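Local coordinates for BexL (Amycolatopsis orientalis, PDB 4XRW), which probably catalyses aromatisation and cyclisation of a polyketide chain in BE-7585A biosynthesis, as a di-domain aromatase/cyclase of helix-grip fold, at residues V237-K249 against M257-E269. Sequence-based numbering, arbitrary orientation.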
loop_
_atom_site.group_PDB
_atom_site.type_symbol
_atom_site.label_atom_id
_atom_site.label_comp_id
_atom_site.label_asym_id
_atom_site.label_seq_id
_atom_site.Cartn_x
_atom_site.Cartn_y
_atom_site.Cartn_z
ATOM N N VAL A 237 1.006 -5.014 -6.895
ATOM C CA VAL A 237 -0.395 -5.385 -6.773
ATOM C C VAL A 237 -1.206 -4.103 -6.957
ATOM O O VAL A 237 -0.865 -3.068 -6.363
ATOM C CB VAL A 237 -0.684 -6.051 -5.415
ATOM C CG1 VAL A 237 -2.176 -6.211 -5.213
ATOM C CG2 VAL A 237 0.048 -7.385 -5.329
ATOM N N ARG A 238 -2.189 -4.137 -7.844
ATOM C CA ARG A 238 -2.996 -2.970 -8.171
ATOM C C ARG A 238 -4.474 -3.218 -7.872
ATOM O O ARG A 238 -4.996 -4.317 -8.052
ATOM C CB ARG A 238 -2.823 -2.592 -9.668
ATOM C CG ARG A 238 -1.402 -2.674 -10.129
ATOM C CD ARG A 238 -1.129 -1.795 -11.378
ATOM N NE ARG A 238 -2.016 -2.182 -12.471
ATOM C CZ ARG A 238 -2.074 -1.569 -13.653
ATOM N NH1 ARG A 238 -1.316 -0.525 -13.891
ATOM N NH2 ARG A 238 -2.900 -2.005 -14.585
ATOM N N VAL A 239 -5.116 -2.166 -7.417
ATOM C CA VAL A 239 -6.532 -2.130 -7.219
ATOM C C VAL A 239 -7.144 -1.084 -8.176
ATOM O O VAL A 239 -6.816 0.113 -8.111
ATOM C CB VAL A 239 -6.884 -1.767 -5.768
ATOM C CG1 VAL A 239 -8.349 -1.931 -5.566
ATOM C CG2 VAL A 239 -6.094 -2.648 -4.748
ATOM N N CYS A 240 -8.062 -1.554 -9.008
ATOM C CA CYS A 240 -8.602 -0.776 -10.125
ATOM C C CYS A 240 -10.084 -0.404 -9.899
ATOM O O CYS A 240 -10.922 -1.258 -9.606
ATOM C CB CYS A 240 -8.423 -1.597 -11.406
ATOM S SG CYS A 240 -6.708 -2.168 -11.605
ATOM N N PHE A 241 -10.384 0.870 -10.069
ATOM C CA PHE A 241 -11.722 1.444 -9.868
ATOM C C PHE A 241 -12.134 2.148 -11.184
ATOM O O PHE A 241 -11.705 3.257 -11.431
ATOM C CB PHE A 241 -11.703 2.441 -8.734
ATOM C CG PHE A 241 -11.308 1.845 -7.395
ATOM C CD1 PHE A 241 -12.266 1.292 -6.560
ATOM C CD2 PHE A 241 -9.998 1.834 -6.991
ATOM C CE1 PHE A 241 -11.921 0.738 -5.326
ATOM C CE2 PHE A 241 -9.636 1.273 -5.743
ATOM C CZ PHE A 241 -10.606 0.727 -4.926
ATOM N N PRO A 242 -12.920 1.468 -12.025
ATOM C CA PRO A 242 -13.349 2.012 -13.321
ATOM C C PRO A 242 -14.146 3.284 -13.132
ATOM O O PRO A 242 -15.024 3.224 -12.283
ATOM C CB PRO A 242 -14.248 0.931 -13.887
ATOM C CG PRO A 242 -13.882 -0.300 -13.186
ATOM C CD PRO A 242 -13.355 0.078 -11.846
ATOM N N HIS A 243 -13.860 4.407 -13.799
ATOM C CA HIS A 243 -12.733 4.613 -14.686
ATOM C C HIS A 243 -11.919 5.764 -14.169
ATOM O O HIS A 243 -11.455 6.589 -14.948
ATOM C CB HIS A 243 -13.215 4.911 -16.114
ATOM C CG HIS A 243 -13.968 3.781 -16.725
ATOM N ND1 HIS A 243 -15.342 3.757 -16.805
ATOM C CD2 HIS A 243 -13.541 2.604 -17.241
ATOM C CE1 HIS A 243 -15.730 2.622 -17.361
ATOM N NE2 HIS A 243 -14.656 1.905 -17.639
ATOM N N HIS A 244 -11.693 5.802 -12.862
ATOM C CA HIS A 244 -11.110 6.981 -12.261
ATOM C C HIS A 244 -9.844 6.803 -11.409
ATOM O O HIS A 244 -9.149 7.789 -11.096
ATOM C CB HIS A 244 -12.210 7.674 -11.447
ATOM C CG HIS A 244 -12.636 6.920 -10.223
ATOM N ND1 HIS A 244 -12.081 7.154 -8.983
ATOM C CD2 HIS A 244 -13.569 5.954 -10.042
ATOM C CE1 HIS A 244 -12.648 6.363 -8.090
ATOM N NE2 HIS A 244 -13.556 5.624 -8.706
ATOM N N ARG A 245 -9.505 5.575 -11.032
ATOM C CA ARG A 245 -8.397 5.399 -10.135
ATOM C C ARG A 245 -7.816 4.011 -10.204
ATOM O O ARG A 245 -8.534 3.044 -10.308
ATOM C CB ARG A 245 -8.845 5.688 -8.703
ATOM C CG ARG A 245 -7.745 5.675 -7.679
ATOM C CD ARG A 245 -8.325 6.092 -6.305
ATOM N NE ARG A 245 -9.398 5.200 -5.867
ATOM C CZ ARG A 245 -10.415 5.539 -5.069
ATOM N NH1 ARG A 245 -10.530 6.776 -4.590
ATOM N NH2 ARG A 245 -11.330 4.625 -4.753
ATOM N N ILE A 246 -6.497 3.960 -10.133
ATOM C CA ILE A 246 -5.768 2.700 -9.982
ATOM C C ILE A 246 -4.717 2.932 -8.909
ATOM O O ILE A 246 -3.851 3.813 -9.032
ATOM C CB ILE A 246 -5.092 2.232 -11.285
ATOM C CG1 ILE A 246 -6.119 1.980 -12.366
ATOM C CG2 ILE A 246 -4.254 0.969 -11.030
ATOM C CD1 ILE A 246 -5.530 1.791 -13.693
ATOM N N VAL A 247 -4.818 2.169 -7.818
ATOM C CA VAL A 247 -3.910 2.286 -6.695
ATOM C C VAL A 247 -3.005 1.061 -6.640
ATOM O O VAL A 247 -3.480 -0.051 -6.916
ATOM C CB VAL A 247 -4.676 2.383 -5.336
ATOM C CG1 VAL A 247 -3.665 2.525 -4.190
ATOM C CG2 VAL A 247 -5.659 3.549 -5.336
ATOM N N TYR A 248 -1.731 1.227 -6.343
ATOM C CA TYR A 248 -0.847 0.067 -6.346
ATOM C C TYR A 248 0.252 0.153 -5.322
ATOM O O TYR A 248 0.526 1.224 -4.741
ATOM C CB TYR A 248 -0.244 -0.160 -7.748
ATOM C CG TYR A 248 0.651 0.958 -8.249
ATOM C CD1 TYR A 248 2.021 0.894 -8.090
ATOM C CD2 TYR A 248 0.109 2.070 -8.890
ATOM C CE1 TYR A 248 2.854 1.913 -8.569
ATOM C CE2 TYR A 248 0.927 3.096 -9.369
ATOM C CZ TYR A 248 2.297 3.008 -9.186
ATOM O OH TYR A 248 3.134 4.000 -9.643
ATOM N N LYS A 249 0.842 -1.010 -5.074
ATOM C CA LYS A 249 2.002 -1.144 -4.217
ATOM C C LYS A 249 2.978 -2.087 -4.869
ATOM O O LYS A 249 2.571 -3.164 -5.355
ATOM C CB LYS A 249 1.623 -1.672 -2.813
ATOM C CG LYS A 249 2.834 -2.089 -1.992
ATOM C CD LYS A 249 2.464 -2.442 -0.559
ATOM C CE LYS A 249 2.394 -1.234 0.354
ATOM N NZ LYS A 249 2.116 -1.594 1.807
ATOM N N MET A 257 14.772 1.236 -1.981
ATOM C CA MET A 257 13.441 1.576 -1.489
ATOM C C MET A 257 12.976 0.552 -0.469
ATOM O O MET A 257 13.086 -0.660 -0.675
ATOM C CB MET A 257 12.418 1.668 -2.654
ATOM C CG MET A 257 12.720 2.717 -3.716
ATOM S SD MET A 257 11.387 2.935 -4.920
ATOM C CE MET A 257 11.468 1.357 -5.691
ATOM N N THR A 258 12.462 1.048 0.647
ATOM C CA THR A 258 11.786 0.199 1.605
ATOM C C THR A 258 10.282 0.161 1.326
ATOM O O THR A 258 9.605 -0.773 1.745
ATOM C CB THR A 258 12.009 0.678 3.036
ATOM O OG1 THR A 258 11.578 2.028 3.135
ATOM C CG2 THR A 258 13.454 0.609 3.376
ATOM N N LEU A 259 9.771 1.169 0.624
ATOM C CA LEU A 259 8.370 1.209 0.233
ATOM C C LEU A 259 8.236 1.967 -1.063
ATOM O O LEU A 259 8.919 2.957 -1.293
ATOM C CB LEU A 259 7.513 1.885 1.320
ATOM C CG LEU A 259 6.047 2.134 0.919
ATOM C CD1 LEU A 259 5.097 1.443 1.850
ATOM C CD2 LEU A 259 5.736 3.611 0.794
ATOM N N HIS A 260 7.321 1.517 -1.909
ATOM C CA HIS A 260 6.938 2.270 -3.078
ATOM C C HIS A 260 5.474 1.980 -3.375
ATOM O O HIS A 260 5.120 0.861 -3.738
ATOM C CB HIS A 260 7.800 1.905 -4.291
ATOM C CG HIS A 260 7.325 2.547 -5.552
ATOM N ND1 HIS A 260 7.423 1.942 -6.789
ATOM C CD2 HIS A 260 6.713 3.732 -5.760
ATOM C CE1 HIS A 260 6.886 2.725 -7.702
ATOM N NE2 HIS A 260 6.456 3.819 -7.107
ATOM N N THR A 261 4.646 2.989 -3.214
ATOM C CA THR A 261 3.248 2.919 -3.537
ATOM C C THR A 261 2.977 4.010 -4.571
ATOM O O THR A 261 3.771 4.955 -4.738
ATOM C CB THR A 261 2.353 3.139 -2.309
ATOM O OG1 THR A 261 2.592 4.434 -1.783
ATOM C CG2 THR A 261 2.623 2.114 -1.233
ATOM N N GLY A 262 1.877 3.870 -5.273
ATOM C CA GLY A 262 1.489 4.856 -6.265
ATOM C C GLY A 262 0.011 4.843 -6.541
ATOM O O GLY A 262 -0.739 3.969 -6.087
ATOM N N ARG A 263 -0.428 5.840 -7.299
ATOM C CA ARG A 263 -1.814 6.022 -7.603
ATOM C C ARG A 263 -1.925 6.721 -8.978
ATOM O O ARG A 263 -1.256 7.737 -9.209
ATOM C CB ARG A 263 -2.476 6.840 -6.505
ATOM C CG ARG A 263 -3.873 7.309 -6.774
ATOM C CD ARG A 263 -4.359 8.071 -5.550
ATOM N NE ARG A 263 -5.784 8.365 -5.578
ATOM C CZ ARG A 263 -6.620 8.184 -4.554
ATOM N NH1 ARG A 263 -6.188 7.680 -3.392
ATOM N NH2 ARG A 263 -7.907 8.501 -4.698
ATOM N N TRP A 264 -2.724 6.140 -9.856
ATOM C CA TRP A 264 -3.140 6.794 -11.104
ATOM C C TRP A 264 -4.532 7.365 -10.869
ATOM O O TRP A 264 -5.407 6.650 -10.369
ATOM C CB TRP A 264 -3.189 5.819 -12.282
ATOM C CG TRP A 264 -1.915 5.091 -12.604
ATOM C CD1 TRP A 264 -1.499 3.891 -12.079
ATOM C CD2 TRP A 264 -0.911 5.487 -13.527
ATOM N NE1 TRP A 264 -0.288 3.539 -12.606
ATOM C CE2 TRP A 264 0.093 4.505 -13.501
ATOM C CE3 TRP A 264 -0.749 6.594 -14.358
ATOM C CZ2 TRP A 264 1.241 4.588 -14.291
ATOM C CZ3 TRP A 264 0.391 6.669 -15.155
ATOM C CH2 TRP A 264 1.366 5.688 -15.107
ATOM N N ASP A 265 -4.767 8.618 -11.263
ATOM C CA ASP A 265 -6.085 9.226 -11.176
ATOM C C ASP A 265 -6.462 9.805 -12.534
ATOM O O ASP A 265 -5.608 10.322 -13.234
ATOM C CB ASP A 265 -6.147 10.315 -10.103
ATOM C CG ASP A 265 -6.084 9.739 -8.705
ATOM O OD1 ASP A 265 -7.092 9.153 -8.241
ATOM O OD2 ASP A 265 -5.008 9.854 -8.089
ATOM N N PHE A 266 -7.720 9.635 -12.898
ATOM C CA PHE A 266 -8.245 10.103 -14.186
ATOM C C PHE A 266 -9.480 10.886 -13.859
ATOM O O PHE A 266 -10.508 10.325 -13.502
ATOM C CB PHE A 266 -8.532 8.945 -15.131
ATOM C CG PHE A 266 -7.415 7.946 -15.176
ATOM C CD1 PHE A 266 -6.318 8.157 -15.964
ATOM C CD2 PHE A 266 -7.449 6.804 -14.374
ATOM C CE1 PHE A 266 -5.275 7.242 -15.988
ATOM C CE2 PHE A 266 -6.399 5.888 -14.392
ATOM C CZ PHE A 266 -5.319 6.113 -15.201
ATOM N N ALA A 267 -9.334 12.199 -13.912
ATOM C CA ALA A 267 -10.396 13.119 -13.510
ATOM C C ALA A 267 -11.008 13.789 -14.748
ATOM O O ALA A 267 -10.287 14.404 -15.517
ATOM C CB ALA A 267 -9.833 14.146 -12.576
ATOM N N GLU A 268 -12.318 13.647 -14.943
ATOM C CA GLU A 268 -12.996 14.306 -16.062
ATOM C C GLU A 268 -13.219 15.776 -15.758
ATOM O O GLU A 268 -13.716 16.132 -14.698
ATOM C CB GLU A 268 -14.327 13.623 -16.386
ATOM C CG GLU A 268 -14.138 12.240 -17.013
ATOM C CD GLU A 268 -15.429 11.616 -17.525
ATOM O OE1 GLU A 268 -16.464 11.742 -16.823
ATOM O OE2 GLU A 268 -15.396 10.999 -18.629
ATOM N N GLU A 269 -12.810 16.624 -16.692
ATOM C CA GLU A 269 -13.007 18.060 -16.578
ATOM C C GLU A 269 -14.357 18.433 -17.185
ATOM O O GLU A 269 -14.903 17.678 -18.005
ATOM C CB GLU A 269 -11.872 18.806 -17.278
ATOM C CG GLU A 269 -10.540 18.688 -16.573
ATOM C CD GLU A 269 -10.571 19.314 -15.185
ATOM O OE1 GLU A 269 -11.412 20.214 -14.957
ATOM O OE2 GLU A 269 -9.766 18.901 -14.319
HETATM O O HOH W 1 0.818 0.621 -12.398
HETATM O O HOH W 2 -9.990 9.210 -8.614
#
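An antiparallel beta hairpin in the second helix-grip domain pairs strand 245-249 with strand 259-268, inside the seven-stranded sheet. Ile246-Trp264 and Tyr248-Gly262 are hydrogen-bonded pairs, each closed by two near-straight backbone bonds; the shortest runs from Trp264 N to Ile246 O (2.7 Å). On the face carrying Tyr248 and Trp264, the tyrosine ring lies over the partner strand at Gly262: chi1 of 64° sets CG between the backbone N and the carbonyl carbon, and the bare glycine CA packs against the ring face 3.8 Å from the centroid. Tyr248 CE2 also meets Trp264 NE1 at 3.5 Å, the planes inclined at 33°, while the tyrosine edge points toward the face of His260 in an offset edge-to-face pair; His260 is hydrogen-bonded through NE2 to His280 ND1 and through ND1 to Gln250 OE1. Replacing Tyr248 by alanine is likely to uncover the Gly262 CA and open a gap beside the Trp264 indole. One water accepts from both Trp264 NE1 and Arg238 NH1, and Arg238 NH2 is hydrogen-bonded to Gln218 OE1. On the other face, Arg245, extended through chi2 (176°), lays CD over a face of the Arg263 guanidinium, whose NE forms a salt bridge with Asp265. At the classic bulge where His244 and Arg245 face Phe241, a second water bonds His244 ND1 and donates to both His244 O and, at 2.9 Å, Asp265 OD1.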